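Local coordinates for protein shikimate dehydrogenase (Thermotoga maritima, PDB 3U62) that probably catalyses the reversible NADPH-linked reduction of 3-dehydroshikimate to shikimate, a step on the route to chorismate and the aromatic amino acids, at residues H12-R17 with L223-Q228; Y19-K24 with F248-K253; A81-F86 with G90-W95; Q228-L233 with E242-V247. One frame throughout, in Å; residues are numbered along the deposited sequence.

Contacts 1, 2 and 4 gather on one side of the chain around helix 15-26, helix 222-235 and the C-terminal end; contact 3, nested along the chain within the loops closed by contacts 1 and 2, lies next to the predicted active site. Helix 15-26 serves contacts 1 and 2, and helix 222-235 serves contacts 1 and 4. Contacts 2, 3 and 4 are largely buried, though contact 2 has two acidic groups at its outer side; contact 1 is partly buried and holds a sulfate. Chemistry follows place: contacts 2 and 4 rest on aromatic and aliphatic packing, contact 3 on directed hydrogen bonds, and contact 1 joins one ring to an anion site. Q228 belongs to contacts 1 and 4.

Contact 1 (H12-R17 with L223-Q228); sequences HSISPR and LMFYYQ. With SO4 (sulfate ion), chain B.
F225 reaches from helix 222-235 to I14 and S15, near the N-terminal end of helix 15-26. CG stands anti to the backbone N (chi1 176°), which carries the ring outward from CB toward the opposite segment. At CD2 and CE2 the ring meets I14 CD1, which lies over one face, 3.7 Å from the centroid in a CH-pi contact. On the other flank CE1 touches S15 OG at 3.4 Å, the hydroxyl lying at the ring edge, near its plane. CZ, at the tip, meets both. S15 OG also donates to SO4 O4 (2.7 Å), S13 OG gives the same oxygen a second bond (2.6 Å), and I14 N binds SO4 O1 at 3.0 Å. These three are predicted shikimate ligands, so the sulfate probably marks the substrate pocket. A water donates to S15 OG and accepts from Q228 NE2, which in turn donates to F225 O. With an alanine here, I14 CD1 would probably lose its aromatic platform and a gap would open between the segments. F225 also touches F248 of helix 241-248, I14 leans on Y201, and S15 packs on Y32 of strand 31-36.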
loop_
_atom_site.group_PDB
_atom_site.type_symbol
_atom_site.label_atom_id
_atom_site.label_comp_id
_atom_site.label_asym_id
_atom_site.label_seq_id
_atom_site.Cartn_x
_atom_site.Cartn_y
_atom_site.Cartn_z
ATOM N N HIS A 12 -5.767 0.699 15.114
ATOM C CA HIS A 12 -4.465 1.324 15.360
ATOM C C HIS A 12 -3.936 2.106 14.162
ATOM O O HIS A 12 -2.736 2.402 14.075
ATOM C CB HIS A 12 -3.459 0.284 15.862
ATOM C CG HIS A 12 -3.742 -0.179 17.254
ATOM N ND1 HIS A 12 -4.087 -1.477 17.561
ATOM C CD2 HIS A 12 -3.779 0.507 18.421
ATOM C CE1 HIS A 12 -4.302 -1.576 18.862
ATOM N NE2 HIS A 12 -4.123 -0.386 19.406
ATOM N N SER A 13 -4.846 2.450 13.253
ATOM C CA SER A 13 -4.532 3.243 12.068
ATOM C C SER A 13 -3.989 4.617 12.440
ATOM O O SER A 13 -4.465 5.249 13.387
ATOM C CB SER A 13 -5.778 3.406 11.193
ATOM O OG SER A 13 -5.535 4.274 10.099
ATOM N N ILE A 14 -2.996 5.071 11.681
ATOM C CA ILE A 14 -2.413 6.398 11.872
ATOM C C ILE A 14 -3.188 7.482 11.115
ATOM O O ILE A 14 -2.939 8.676 11.299
ATOM C CB ILE A 14 -0.912 6.441 11.462
ATOM C CG1 ILE A 14 -0.750 6.209 9.949
ATOM C CG2 ILE A 14 -0.098 5.436 12.287
ATOM C CD1 ILE A 14 0.584 6.684 9.405
ATOM N N SER A 15 -4.124 7.059 10.268
ATOM C CA SER A 15 -4.864 7.981 9.405
ATOM C C SER A 15 -5.779 8.981 10.134
ATOM O O SER A 15 -5.698 10.177 9.851
ATOM C CB SER A 15 -5.636 7.223 8.316
ATOM O OG SER A 15 -4.759 6.726 7.322
ATOM N N PRO A 16 -6.641 8.512 11.067
ATOM C CA PRO A 16 -7.553 9.482 11.689
ATOM C C PRO A 16 -6.862 10.703 12.308
ATOM O O PRO A 16 -7.287 11.828 12.046
ATOM C CB PRO A 16 -8.266 8.655 12.761
ATOM C CG PRO A 16 -8.250 7.276 12.223
ATOM C CD PRO A 16 -6.921 7.139 11.535
ATOM N N ARG A 17 -5.814 10.488 13.102
ATOM C CA ARG A 17 -5.106 11.598 13.753
ATOM C C ARG A 17 -4.531 12.586 12.735
ATOM O O ARG A 17 -4.604 13.801 12.937
ATOM C CB ARG A 17 -3.999 11.088 14.688
ATOM C CG ARG A 17 -2.866 10.377 13.965
ATOM C CD ARG A 17 -1.619 10.207 14.803
ATOM N NE ARG A 17 -0.568 9.560 14.009
ATOM C CZ ARG A 17 0.458 8.877 14.510
ATOM N NH1 ARG A 17 0.596 8.734 15.822
ATOM N NH2 ARG A 17 1.348 8.328 13.693
ATOM N N LEU A 223 6.690 6.996 2.872
ATOM C CA LEU A 223 6.584 7.793 1.642
ATOM C C LEU A 223 5.352 7.410 0.826
ATOM O O LEU A 223 4.635 8.284 0.332
ATOM C CB LEU A 223 7.847 7.657 0.782
ATOM C CG LEU A 223 9.049 8.563 1.077
ATOM C CD1 LEU A 223 10.274 8.058 0.323
ATOM C CD2 LEU A 223 8.759 10.021 0.710
ATOM N N MET A 224 5.118 6.105 0.691
ATOM C CA MET A 224 3.930 5.578 0.022
ATOM C C MET A 224 2.659 6.098 0.692
ATOM O O MET A 224 1.725 6.524 0.008
ATOM C CB MET A 224 3.952 4.046 0.026
ATOM C CG MET A 224 2.772 3.378 -0.668
ATOM S SD MET A 224 2.820 1.588 -0.469
ATOM C CE MET A 224 1.254 1.119 -1.205
ATOM N N PHE A 225 2.638 6.067 2.024
ATOM C CA PHE A 225 1.510 6.580 2.798
ATOM C C PHE A 225 1.285 8.071 2.549
ATOM O O PHE A 225 0.152 8.507 2.339
ATOM C CB PHE A 225 1.698 6.324 4.298
ATOM C CG PHE A 225 0.613 6.926 5.144
ATOM C CD1 PHE A 225 -0.579 6.241 5.357
ATOM C CD2 PHE A 225 0.768 8.193 5.701
ATOM C CE1 PHE A 225 -1.596 6.800 6.125
ATOM C CE2 PHE A 225 -0.244 8.762 6.468
ATOM C CZ PHE A 225 -1.429 8.065 6.682
ATOM N N TYR A 226 2.374 8.837 2.592
ATOM C CA TYR A 226 2.360 10.279 2.357
ATOM C C TYR A 226 1.729 10.615 1.010
ATOM O O TYR A 226 0.827 11.453 0.935
ATOM C CB TYR A 226 3.794 10.818 2.433
ATOM C CG TYR A 226 3.965 12.310 2.228
ATOM C CD1 TYR A 226 3.844 13.199 3.296
ATOM C CD2 TYR A 226 4.293 12.829 0.974
ATOM C CE1 TYR A 226 4.018 14.570 3.117
ATOM C CE2 TYR A 226 4.468 14.198 0.782
ATOM C CZ TYR A 226 4.331 15.060 1.858
ATOM O OH TYR A 226 4.504 16.414 1.674
ATOM N N TYR A 227 2.190 9.949 -0.045
ATOM C CA TYR A 227 1.738 10.270 -1.395
ATOM C C TYR A 227 0.353 9.724 -1.747
ATOM O O TYR A 227 -0.356 10.337 -2.550
ATOM C CB TYR A 227 2.780 9.862 -2.435
ATOM C CG TYR A 227 4.004 10.752 -2.448
ATOM C CD1 TYR A 227 5.262 10.245 -2.125
ATOM C CD2 TYR A 227 3.907 12.104 -2.785
ATOM C CE1 TYR A 227 6.393 11.054 -2.137
ATOM C CE2 TYR A 227 5.029 12.926 -2.800
ATOM C CZ TYR A 227 6.268 12.393 -2.478
ATOM O OH TYR A 227 7.379 13.203 -2.490
ATOM N N GLN A 228 -0.037 8.592 -1.161
ATOM C CA GLN A 228 -1.410 8.105 -1.348
ATOM C C GLN A 228 -2.411 9.028 -0.655
ATOM O O GLN A 228 -3.496 9.274 -1.182
ATOM C CB GLN A 228 -1.589 6.626 -0.947
ATOM C CG GLN A 228 -1.428 6.288 0.537
ATOM C CD GLN A 228 -2.706 6.461 1.349
ATOM O OE1 GLN A 228 -3.804 6.138 0.892
ATOM N NE2 GLN A 228 -2.559 6.966 2.571
HETATM S S SO4 B . -3.125 3.121 8.402
HETATM O O1 SO4 B . -2.259 3.114 9.579
HETATM O O2 SO4 B . -4.207 2.158 8.581
HETATM O O3 SO4 B . -2.343 2.759 7.225
HETATM O O4 SO4 B . -3.683 4.463 8.214
HETATM O O HOH W 1 -4.883 7.124 4.285
#

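Contact 2 (Y19-K24 with F248-K253); sequences YNEYFK and FGEVLK
The ring of F248 drives its CZ edge into the face of Y19, a T-shaped pair with centroids 5.1 Å apart and planes at 78°. CZ stands over the middle of the Y19 ring, 3.9 Å from Y19 CG, so its C-H points into the pi cloud. Next to it F248 CE1 meets Y22 CB at 3.7 Å, the methylene lying near the plane of the phenyl ring. With chi1 at 167°, the Y22 ring swings on past this contact toward I238 and D240. Toward the outside E21 OE1 and E250 OE1 lie 3.1 Å apart, two acceptors without a bond, their carboxylate planes 84° apart. Further out, Y19 OH is hydrogen-bonded to N232 ND2, and Y22 OH to I238 O and D240 N, so each tyrosine is anchored at its far end while the body of its ring stays apolar. F248 is also stacked on F244, one turn earlier in the chain, and touches A229 of helix 222-235. Phenylalanine thus suits the buried centre, where a polar tip would need a partner, while the paired carboxylates outside are likely to repel each other or to raise the proton affinity of one.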
loop_
_atom_site.group_PDB
_atom_site.type_symbol
_atom_site.label_atom_id
_atom_site.label_comp_id
_atom_site.label_asym_id
_atom_site.label_seq_id
_atom_site.Cartn_x
_atom_site.Cartn_y
_atom_site.Cartn_z
ATOM N N TYR A 19 -5.358 13.028 9.272
ATOM C CA TYR A 19 -6.374 13.728 8.488
ATOM C C TYR A 19 -7.128 14.758 9.332
ATOM O O TYR A 19 -7.399 15.862 8.857
ATOM C CB TYR A 19 -7.354 12.750 7.841
ATOM C CG TYR A 19 -6.802 11.965 6.667
ATOM C CD1 TYR A 19 -6.173 10.736 6.863
ATOM C CD2 TYR A 19 -6.932 12.437 5.359
ATOM C CE1 TYR A 19 -5.674 10.001 5.791
ATOM C CE2 TYR A 19 -6.435 11.708 4.278
ATOM C CZ TYR A 19 -5.809 10.492 4.504
ATOM O OH TYR A 19 -5.316 9.764 3.445
ATOM N N ASN A 20 -7.456 14.403 10.574
ATOM C CA ASN A 20 -8.143 15.328 11.478
ATOM C C ASN A 20 -7.306 16.548 11.852
ATOM O O ASN A 20 -7.840 17.658 11.946
ATOM C CB ASN A 20 -8.639 14.611 12.735
ATOM C CG ASN A 20 -9.856 13.747 12.470
ATOM O OD1 ASN A 20 -10.784 14.153 11.769
ATOM N ND2 ASN A 20 -9.863 12.547 13.039
ATOM N N GLU A 21 -6.006 16.344 12.071
ATOM C CA GLU A 21 -5.089 17.459 12.320
ATOM C C GLU A 21 -4.997 18.341 11.076
ATOM O O GLU A 21 -4.983 19.569 11.178
ATOM C CB GLU A 21 -3.695 16.958 12.722
ATOM C CG GLU A 21 -2.727 18.068 13.158
ATOM C CD GLU A 21 -1.300 17.582 13.398
ATOM O OE1 GLU A 21 -0.988 16.405 13.098
ATOM O OE2 GLU A 21 -0.480 18.387 13.892
ATOM N N TYR A 22 -4.940 17.697 9.912
ATOM C CA TYR A 22 -4.887 18.384 8.627
ATOM C C TYR A 22 -6.128 19.250 8.397
ATOM O O TYR A 22 -6.005 20.421 8.027
ATOM C CB TYR A 22 -4.710 17.370 7.489
ATOM C CG TYR A 22 -4.961 17.930 6.110
ATOM C CD1 TYR A 22 -3.950 18.583 5.409
ATOM C CD2 TYR A 22 -6.212 17.804 5.505
ATOM C CE1 TYR A 22 -4.180 19.102 4.144
ATOM C CE2 TYR A 22 -6.451 18.320 4.242
ATOM C CZ TYR A 22 -5.431 18.966 3.568
ATOM O OH TYR A 22 -5.656 19.478 2.315
ATOM N N PHE A 23 -7.310 18.673 8.615
ATOM C CA PHE A 23 -8.565 19.409 8.456
ATOM C C PHE A 23 -8.627 20.616 9.389
ATOM O O PHE A 23 -9.033 21.702 8.970
ATOM C CB PHE A 23 -9.789 18.512 8.680
ATOM C CG PHE A 23 -9.941 17.403 7.670
ATOM C CD1 PHE A 23 -10.419 16.156 8.064
ATOM C CD2 PHE A 23 -9.612 17.599 6.330
ATOM C CE1 PHE A 23 -10.569 15.122 7.145
ATOM C CE2 PHE A 23 -9.752 16.568 5.405
ATOM C CZ PHE A 23 -10.234 15.329 5.811
ATOM N N LYS A 24 -8.224 20.421 10.645
ATOM C CA LYS A 24 -8.235 21.495 11.636
ATOM C C LYS A 24 -7.278 22.626 11.260
ATOM O O LYS A 24 -7.642 23.801 11.343
ATOM C CB LYS A 24 -7.917 20.965 13.039
ATOM C CG LYS A 24 -8.156 21.983 14.150
ATOM C CD LYS A 24 -7.801 21.427 15.520
ATOM C CE LYS A 24 -7.854 22.516 16.583
ATOM N NZ LYS A 24 -7.638 21.967 17.955
ATOM N N PHE A 248 1.197 16.339 7.228
ATOM C CA PHE A 248 1.587 14.994 6.805
ATOM C C PHE A 248 3.099 14.808 6.669
ATOM O O PHE A 248 3.582 13.676 6.653
ATOM C CB PHE A 248 0.873 14.593 5.512
ATOM C CG PHE A 248 -0.523 14.077 5.726
ATOM C CD1 PHE A 248 -1.585 14.956 5.918
ATOM C CD2 PHE A 248 -0.777 12.708 5.735
ATOM C CE1 PHE A 248 -2.880 14.482 6.114
ATOM C CE2 PHE A 248 -2.070 12.224 5.934
ATOM C CZ PHE A 248 -3.123 13.113 6.122
ATOM N N GLY A 249 3.839 15.911 6.577
ATOM C CA GLY A 249 5.300 15.857 6.516
ATOM C C GLY A 249 5.933 15.215 7.742
ATOM O O GLY A 249 7.097 14.805 7.700
ATOM N N GLU A 250 5.161 15.127 8.829
ATOM C CA GLU A 250 5.636 14.519 10.074
ATOM C C GLU A 250 5.896 13.012 9.945
ATOM O O GLU A 250 6.694 12.456 10.705
ATOM C CB GLU A 250 4.685 14.825 11.245
ATOM C CG GLU A 250 3.401 13.997 11.284
ATOM C CD GLU A 250 2.476 14.396 12.424
ATOM O OE1 GLU A 250 1.872 15.501 12.359
ATOM O OE2 GLU A 250 2.340 13.601 13.384
ATOM N N VAL A 251 5.236 12.358 8.988
ATOM C CA VAL A 251 5.459 10.928 8.743
ATOM C C VAL A 251 6.809 10.664 8.073
ATOM O O VAL A 251 7.280 9.526 8.042
ATOM C CB VAL A 251 4.318 10.257 7.915
ATOM C CG1 VAL A 251 2.959 10.548 8.533
ATOM C CG2 VAL A 251 4.354 10.689 6.447
ATOM N N LEU A 252 7.428 11.720 7.551
ATOM C CA LEU A 252 8.658 11.586 6.781
ATOM C C LEU A 252 9.925 11.731 7.614
ATOM O O LEU A 252 11.026 11.442 7.132
ATOM C CB LEU A 252 8.669 12.574 5.608
ATOM C CG LEU A 252 7.514 12.453 4.606
ATOM C CD1 LEU A 252 7.679 13.469 3.482
ATOM C CD2 LEU A 252 7.399 11.037 4.039
ATOM N N LYS A 253 9.779 12.173 8.859
ATOM C CA LYS A 253 10.941 12.329 9.729
ATOM C C LYS A 253 10.842 11.458 10.974
ATOM O O LYS A 253 11.723 10.632 11.236
ATOM C CB LYS A 253 11.191 13.805 10.079
ATOM C CG LYS A 253 9.978 14.593 10.564
ATOM C CD LYS A 253 10.208 16.088 10.349
ATOM C CE LYS A 253 9.083 16.925 10.943
ATOM N NZ LYS A 253 9.169 17.016 12.429
ATOM O OXT LYS A 253 9.879 11.546 11.743
#

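Contact 3 (A81-F86 with G90-W95); sequences AVNCVF and GYNTDW
A classic beta bulge sits in the hairpin of strands 84-86 and 89-91, where N83 and C84 both face Y91. Y91 O accepts from N83 N at 3.1 Å and from C84 N at 3.2 Å, the second from above the carbonyl plane. Y91 N returns a bond to C84 O (2.7 Å), and G90 faces V85 as a non-hydrogen-bonded antiparallel pair. Glycine fits at G90 because a CB would run into V82 CG2. From the bulge the side chain of N83, its CG lodged between the backbone N and carbonyl carbon (chi1 77°), grips the other segment twice. N83 OD1 takes T93 N on a lone pair at 2.7 Å, nearly straight (168°), and N83 ND2 gives to T93 OG1 at 2.9 Å. T93 OG1 is bonded onward to N232 OD1 of helix 222-235. A leucine in place of N83 would probably leave T93 N without its acceptor and T93 OG1 without this donor, freeing the chain before D94 to shift. N83 and D94 are predicted shikimate ligands, and the D94 side chain lies about 4 Å from that of K63, the predicted proton acceptor. An amide offering acceptor and donor together fixes the backbone leading into D94, consistent with positioning it in the substrate site.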
loop_
_atom_site.group_PDB
_atom_site.type_symbol
_atom_site.label_atom_id
_atom_site.label_comp_id
_atom_site.label_asym_id
_atom_site.label_seq_id
_atom_site.Cartn_x
_atom_site.Cartn_y
_atom_site.Cartn_z
ATOM N N ALA A 81 -8.267 -3.701 -6.861
ATOM C CA ALA A 81 -8.247 -3.164 -5.503
ATOM C C ALA A 81 -8.646 -1.696 -5.488
ATOM O O ALA A 81 -8.183 -0.905 -6.312
ATOM C CB ALA A 81 -6.870 -3.347 -4.870
ATOM N N VAL A 82 -9.518 -1.348 -4.547
ATOM C CA VAL A 82 -9.918 0.033 -4.317
ATOM C C VAL A 82 -9.545 0.411 -2.885
ATOM O O VAL A 82 -9.972 -0.249 -1.934
ATOM C CB VAL A 82 -11.441 0.228 -4.553
ATOM C CG1 VAL A 82 -11.928 1.547 -3.966
ATOM C CG2 VAL A 82 -11.769 0.152 -6.038
ATOM N N ASN A 83 -8.739 1.459 -2.732
ATOM C CA ASN A 83 -8.368 1.942 -1.401
ATOM C C ASN A 83 -8.895 3.341 -1.094
ATOM O O ASN A 83 -8.706 3.848 0.011
ATOM C CB ASN A 83 -6.849 1.897 -1.198
ATOM C CG ASN A 83 -6.130 3.026 -1.909
ATOM O OD1 ASN A 83 -6.387 3.299 -3.081
ATOM N ND2 ASN A 83 -5.219 3.687 -1.202
ATOM N N CYS A 84 -9.540 3.964 -2.078
ATOM C CA CYS A 84 -10.095 5.301 -1.910
ATOM C C CYS A 84 -11.444 5.400 -2.607
ATOM O O CYS A 84 -11.545 5.200 -3.820
ATOM C CB CYS A 84 -9.131 6.361 -2.453
ATOM S SG CYS A 84 -9.710 8.073 -2.274
ATOM N N VAL A 85 -12.475 5.703 -1.827
ATOM C CA VAL A 85 -13.828 5.848 -2.349
ATOM C C VAL A 85 -14.303 7.281 -2.160
ATOM O O VAL A 85 -14.009 7.911 -1.143
ATOM C CB VAL A 85 -14.813 4.861 -1.668
ATOM C CG1 VAL A 85 -16.253 5.119 -2.106
ATOM C CG2 VAL A 85 -14.424 3.423 -1.975
ATOM N N PHE A 86 -15.018 7.794 -3.157
ATOM C CA PHE A 86 -15.678 9.087 -3.051
ATOM C C PHE A 86 -17.021 9.054 -3.769
ATOM O O PHE A 86 -17.079 8.929 -4.996
ATOM C CB PHE A 86 -14.789 10.208 -3.600
ATOM C CG PHE A 86 -15.288 11.599 -3.290
ATOM C CD1 PHE A 86 -15.675 11.950 -1.997
ATOM C CD2 PHE A 86 -15.347 12.567 -4.289
ATOM C CE1 PHE A 86 -16.128 13.235 -1.710
ATOM C CE2 PHE A 86 -15.797 13.855 -4.011
ATOM C CZ PHE A 86 -16.188 14.190 -2.718
ATOM N N GLY A 90 -14.864 4.335 -6.978
ATOM C CA GLY A 90 -13.692 3.705 -6.379
ATOM C C GLY A 90 -12.414 4.007 -7.137
ATOM O O GLY A 90 -12.397 4.019 -8.369
ATOM N N TYR A 91 -11.341 4.248 -6.388
ATOM C CA TYR A 91 -10.048 4.603 -6.960
ATOM C C TYR A 91 -8.938 3.814 -6.290
ATOM O O TYR A 91 -9.125 3.268 -5.199
ATOM C CB TYR A 91 -9.791 6.100 -6.781
ATOM C CG TYR A 91 -10.865 6.964 -7.390
ATOM C CD1 TYR A 91 -11.875 7.517 -6.603
ATOM C CD2 TYR A 91 -10.886 7.213 -8.762
ATOM C CE1 TYR A 91 -12.870 8.307 -7.167
ATOM C CE2 TYR A 91 -11.873 7.998 -9.336
ATOM C CZ TYR A 91 -12.863 8.542 -8.534
ATOM O OH TYR A 91 -13.843 9.322 -9.099
ATOM N N ASN A 92 -7.785 3.746 -6.947
ATOM C CA ASN A 92 -6.597 3.205 -6.307
ATOM C C ASN A 92 -5.485 4.244 -6.270
ATOM O O ASN A 92 -4.972 4.662 -7.311
ATOM C CB ASN A 92 -6.131 1.912 -6.979
ATOM C CG ASN A 92 -5.142 1.133 -6.124
ATOM O OD1 ASN A 92 -5.463 0.064 -5.606
ATOM N ND2 ASN A 92 -3.935 1.668 -5.971
ATOM N N THR A 93 -5.128 4.660 -5.059
ATOM C CA THR A 93 -4.087 5.663 -4.861
ATOM C C THR A 93 -2.798 5.036 -4.332
ATOM O O THR A 93 -1.773 5.715 -4.228
ATOM C CB THR A 93 -4.549 6.789 -3.912
ATOM O OG1 THR A 93 -4.834 6.243 -2.618
ATOM C CG2 THR A 93 -5.800 7.463 -4.455
ATOM N N ASP A 94 -2.857 3.746 -4.000
ATOM C CA ASP A 94 -1.682 3.006 -3.539
ATOM C C ASP A 94 -0.568 2.987 -4.582
ATOM O O ASP A 94 0.594 3.229 -4.247
ATOM C CB ASP A 94 -2.045 1.570 -3.137
ATOM C CG ASP A 94 -2.574 1.466 -1.714
ATOM O OD1 ASP A 94 -2.324 2.379 -0.897
ATOM O OD2 ASP A 94 -3.241 0.451 -1.409
ATOM N N TRP A 95 -0.918 2.705 -5.839
ATOM C CA TRP A 95 0.076 2.658 -6.914
ATOM C C TRP A 95 0.711 4.023 -7.170
ATOM O O TRP A 95 1.901 4.109 -7.484
ATOM C CB TRP A 95 -0.492 2.054 -8.207
ATOM C CG TRP A 95 -1.434 2.932 -8.992
ATOM C CD1 TRP A 95 -2.793 2.966 -8.888
ATOM C CD2 TRP A 95 -1.088 3.875 -10.018
ATOM N NE1 TRP A 95 -3.318 3.873 -9.775
ATOM C CE2 TRP A 95 -2.295 4.448 -10.481
ATOM C CE3 TRP A 95 0.123 4.298 -10.586
ATOM C CZ2 TRP A 95 -2.328 5.421 -11.483
ATOM C CZ3 TRP A 95 0.089 5.268 -11.585
ATOM C CH2 TRP A 95 -1.131 5.816 -12.021
#

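Contact 4 (Q228-L233 with E242-V247); sequences QAMENL and EVFKEV
F244 provides the apolar part of this contact, its ring entering between A229, M230 and L233 of the facing helix. With chi1 at -176° the ring stands straight out from helix 242-247, trans to the backbone N. A229 CB lies in the ring plane at the edge, 4.0 Å from F244 CE1; so small a residue lets the ring come close to the backbone, with F244 CZ 3.5 Å from M230 N. M230 CB meets F244 CZ at 3.7 Å, and the bend at chi3 brings M230 CE back to F244 CE2 (3.8 Å). L233 CD1 presses F244 CD1 at 3.4 Å, a snug fit. The short axes pass 11.5 Å apart and run roughly antiparallel, at 150°. The polar part stays within helix 228-233, where N232 ND2 donates to Q228 OE1 (3.0 Å) from well above the carbonyl plane. Outside, E246 makes a salt bridge to R25 of helix 15-26. Across the pair, then, cohesion comes from shape and burial rather than directed bonds, with one large ring bridging the wide spacing.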
loop_
_atom_site.group_PDB
_atom_site.type_symbol
_atom_site.label_atom_id
_atom_site.label_comp_id
_atom_site.label_asym_id
_atom_site.label_seq_id
_atom_site.Cartn_x
_atom_site.Cartn_y
_atom_site.Cartn_z
ATOM N N GLN A 228 -0.037 8.592 -1.161
ATOM C CA GLN A 228 -1.410 8.105 -1.348
ATOM C C GLN A 228 -2.411 9.028 -0.655
ATOM O O GLN A 228 -3.496 9.274 -1.182
ATOM C CB GLN A 228 -1.589 6.626 -0.947
ATOM C CG GLN A 228 -1.428 6.288 0.537
ATOM C CD GLN A 228 -2.706 6.461 1.349
ATOM O OE1 GLN A 228 -3.804 6.138 0.892
ATOM N NE2 GLN A 228 -2.559 6.966 2.571
ATOM N N ALA A 229 -2.028 9.545 0.514
ATOM C CA ALA A 229 -2.848 10.507 1.252
ATOM C C ALA A 229 -3.044 11.792 0.453
ATOM O O ALA A 229 -4.145 12.344 0.419
ATOM C CB ALA A 229 -2.226 10.811 2.606
ATOM N N MET A 230 -1.968 12.255 -0.183
ATOM C CA MET A 230 -2.012 13.416 -1.067
ATOM C C MET A 230 -3.021 13.204 -2.195
ATOM O O MET A 230 -3.851 14.076 -2.466
ATOM C CB MET A 230 -0.621 13.693 -1.644
ATOM C CG MET A 230 -0.561 14.842 -2.648
ATOM S SD MET A 230 1.059 15.025 -3.419
ATOM C CE MET A 230 2.034 15.629 -2.040
ATOM N N GLU A 231 -2.945 12.039 -2.838
ATOM C CA GLU A 231 -3.844 11.697 -3.938
ATOM C C GLU A 231 -5.297 11.571 -3.471
ATOM O O GLU A 231 -6.211 12.011 -4.172
ATOM C CB GLU A 231 -3.379 10.413 -4.634
ATOM C CG GLU A 231 -4.007 10.163 -6.010
ATOM C CD GLU A 231 -3.461 11.062 -7.111
ATOM O OE1 GLU A 231 -2.351 11.642 -6.931
ATOM O OE2 GLU A 231 -4.154 11.193 -8.160
ATOM N N ASN A 232 -5.498 10.975 -2.293
ATOM C CA ASN A 232 -6.826 10.875 -1.679
ATOM C C ASN A 232 -7.484 12.239 -1.540
ATOM O O ASN A 232 -8.645 12.422 -1.913
ATOM C CB ASN A 232 -6.747 10.237 -0.287
ATOM C CG ASN A 232 -6.299 8.789 -0.317
ATOM O OD1 ASN A 232 -6.374 8.115 -1.344
ATOM N ND2 ASN A 232 -5.835 8.299 0.826
ATOM N N LEU A 233 -6.726 13.191 -0.997
ATOM C CA LEU A 233 -7.224 14.541 -0.752
ATOM C C LEU A 233 -7.524 15.288 -2.047
ATOM O O LEU A 233 -8.456 16.098 -2.095
ATOM C CB LEU A 233 -6.246 15.335 0.120
ATOM C CG LEU A 233 -6.080 14.870 1.574
ATOM C CD1 LEU A 233 -4.877 15.533 2.206
ATOM C CD2 LEU A 233 -7.333 15.140 2.407
ATOM N N GLU A 242 0.243 23.407 1.133
ATOM C CA GLU A 242 1.060 23.900 2.239
ATOM C C GLU A 242 0.687 23.253 3.569
ATOM O O GLU A 242 1.569 22.866 4.340
ATOM C CB GLU A 242 0.975 25.423 2.334
ATOM C CG GLU A 242 1.640 26.146 1.168
ATOM C CD GLU A 242 1.312 27.626 1.125
ATOM O OE1 GLU A 242 0.954 28.197 2.180
ATOM O OE2 GLU A 242 1.415 28.224 0.033
ATOM N N VAL A 243 -0.612 23.136 3.829
ATOM C CA VAL A 243 -1.097 22.495 5.051
ATOM C C VAL A 243 -0.755 21.003 5.039
ATOM O O VAL A 243 -0.383 20.442 6.075
ATOM C CB VAL A 243 -2.619 22.725 5.261
ATOM C CG1 VAL A 243 -3.137 21.948 6.467
ATOM C CG2 VAL A 243 -2.916 24.210 5.433
ATOM N N PHE A 244 -0.865 20.373 3.871
ATOM C CA PHE A 244 -0.519 18.962 3.736
ATOM C C PHE A 244 0.940 18.700 4.094
ATOM O O PHE A 244 1.238 17.781 4.858
ATOM C CB PHE A 244 -0.813 18.435 2.330
ATOM C CG PHE A 244 -0.556 16.966 2.180
ATOM C CD1 PHE A 244 -1.501 16.042 2.607
ATOM C CD2 PHE A 244 0.640 16.499 1.641
ATOM C CE1 PHE A 244 -1.272 14.677 2.485
ATOM C CE2 PHE A 244 0.881 15.134 1.516
ATOM C CZ PHE A 244 -0.079 14.222 1.944
ATOM N N LYS A 245 1.842 19.506 3.537
ATOM C CA LYS A 245 3.273 19.371 3.801
ATOM C C LYS A 245 3.603 19.589 5.275
ATOM O O LYS A 245 4.464 18.899 5.831
ATOM C CB LYS A 245 4.080 20.336 2.930
ATOM C CG LYS A 245 4.136 19.947 1.463
ATOM C CD LYS A 245 4.929 20.958 0.660
ATOM C CE LYS A 245 4.949 20.589 -0.813
ATOM N NZ LYS A 245 5.725 21.577 -1.617
ATOM N N GLU A 246 2.915 20.542 5.900
ATOM C CA GLU A 246 3.122 20.833 7.314
ATOM C C GLU A 246 2.666 19.678 8.210
ATOM O O GLU A 246 3.404 19.257 9.104
ATOM C CB GLU A 246 2.400 22.124 7.703
ATOM C CG GLU A 246 2.669 22.589 9.126
ATOM C CD GLU A 246 1.982 23.898 9.449
ATOM O OE1 GLU A 246 1.176 23.928 10.403
ATOM O OE2 GLU A 246 2.241 24.901 8.747
ATOM N N VAL A 247 1.460 19.171 7.964
ATOM C CA VAL A 247 0.859 18.153 8.828
ATOM C C VAL A 247 1.345 16.741 8.490
ATOM O O VAL A 247 1.851 16.034 9.361
ATOM C CB VAL A 247 -0.694 18.232 8.823
ATOM C CG1 VAL A 247 -1.310 17.074 9.607
ATOM C CG2 VAL A 247 -1.166 19.564 9.395
#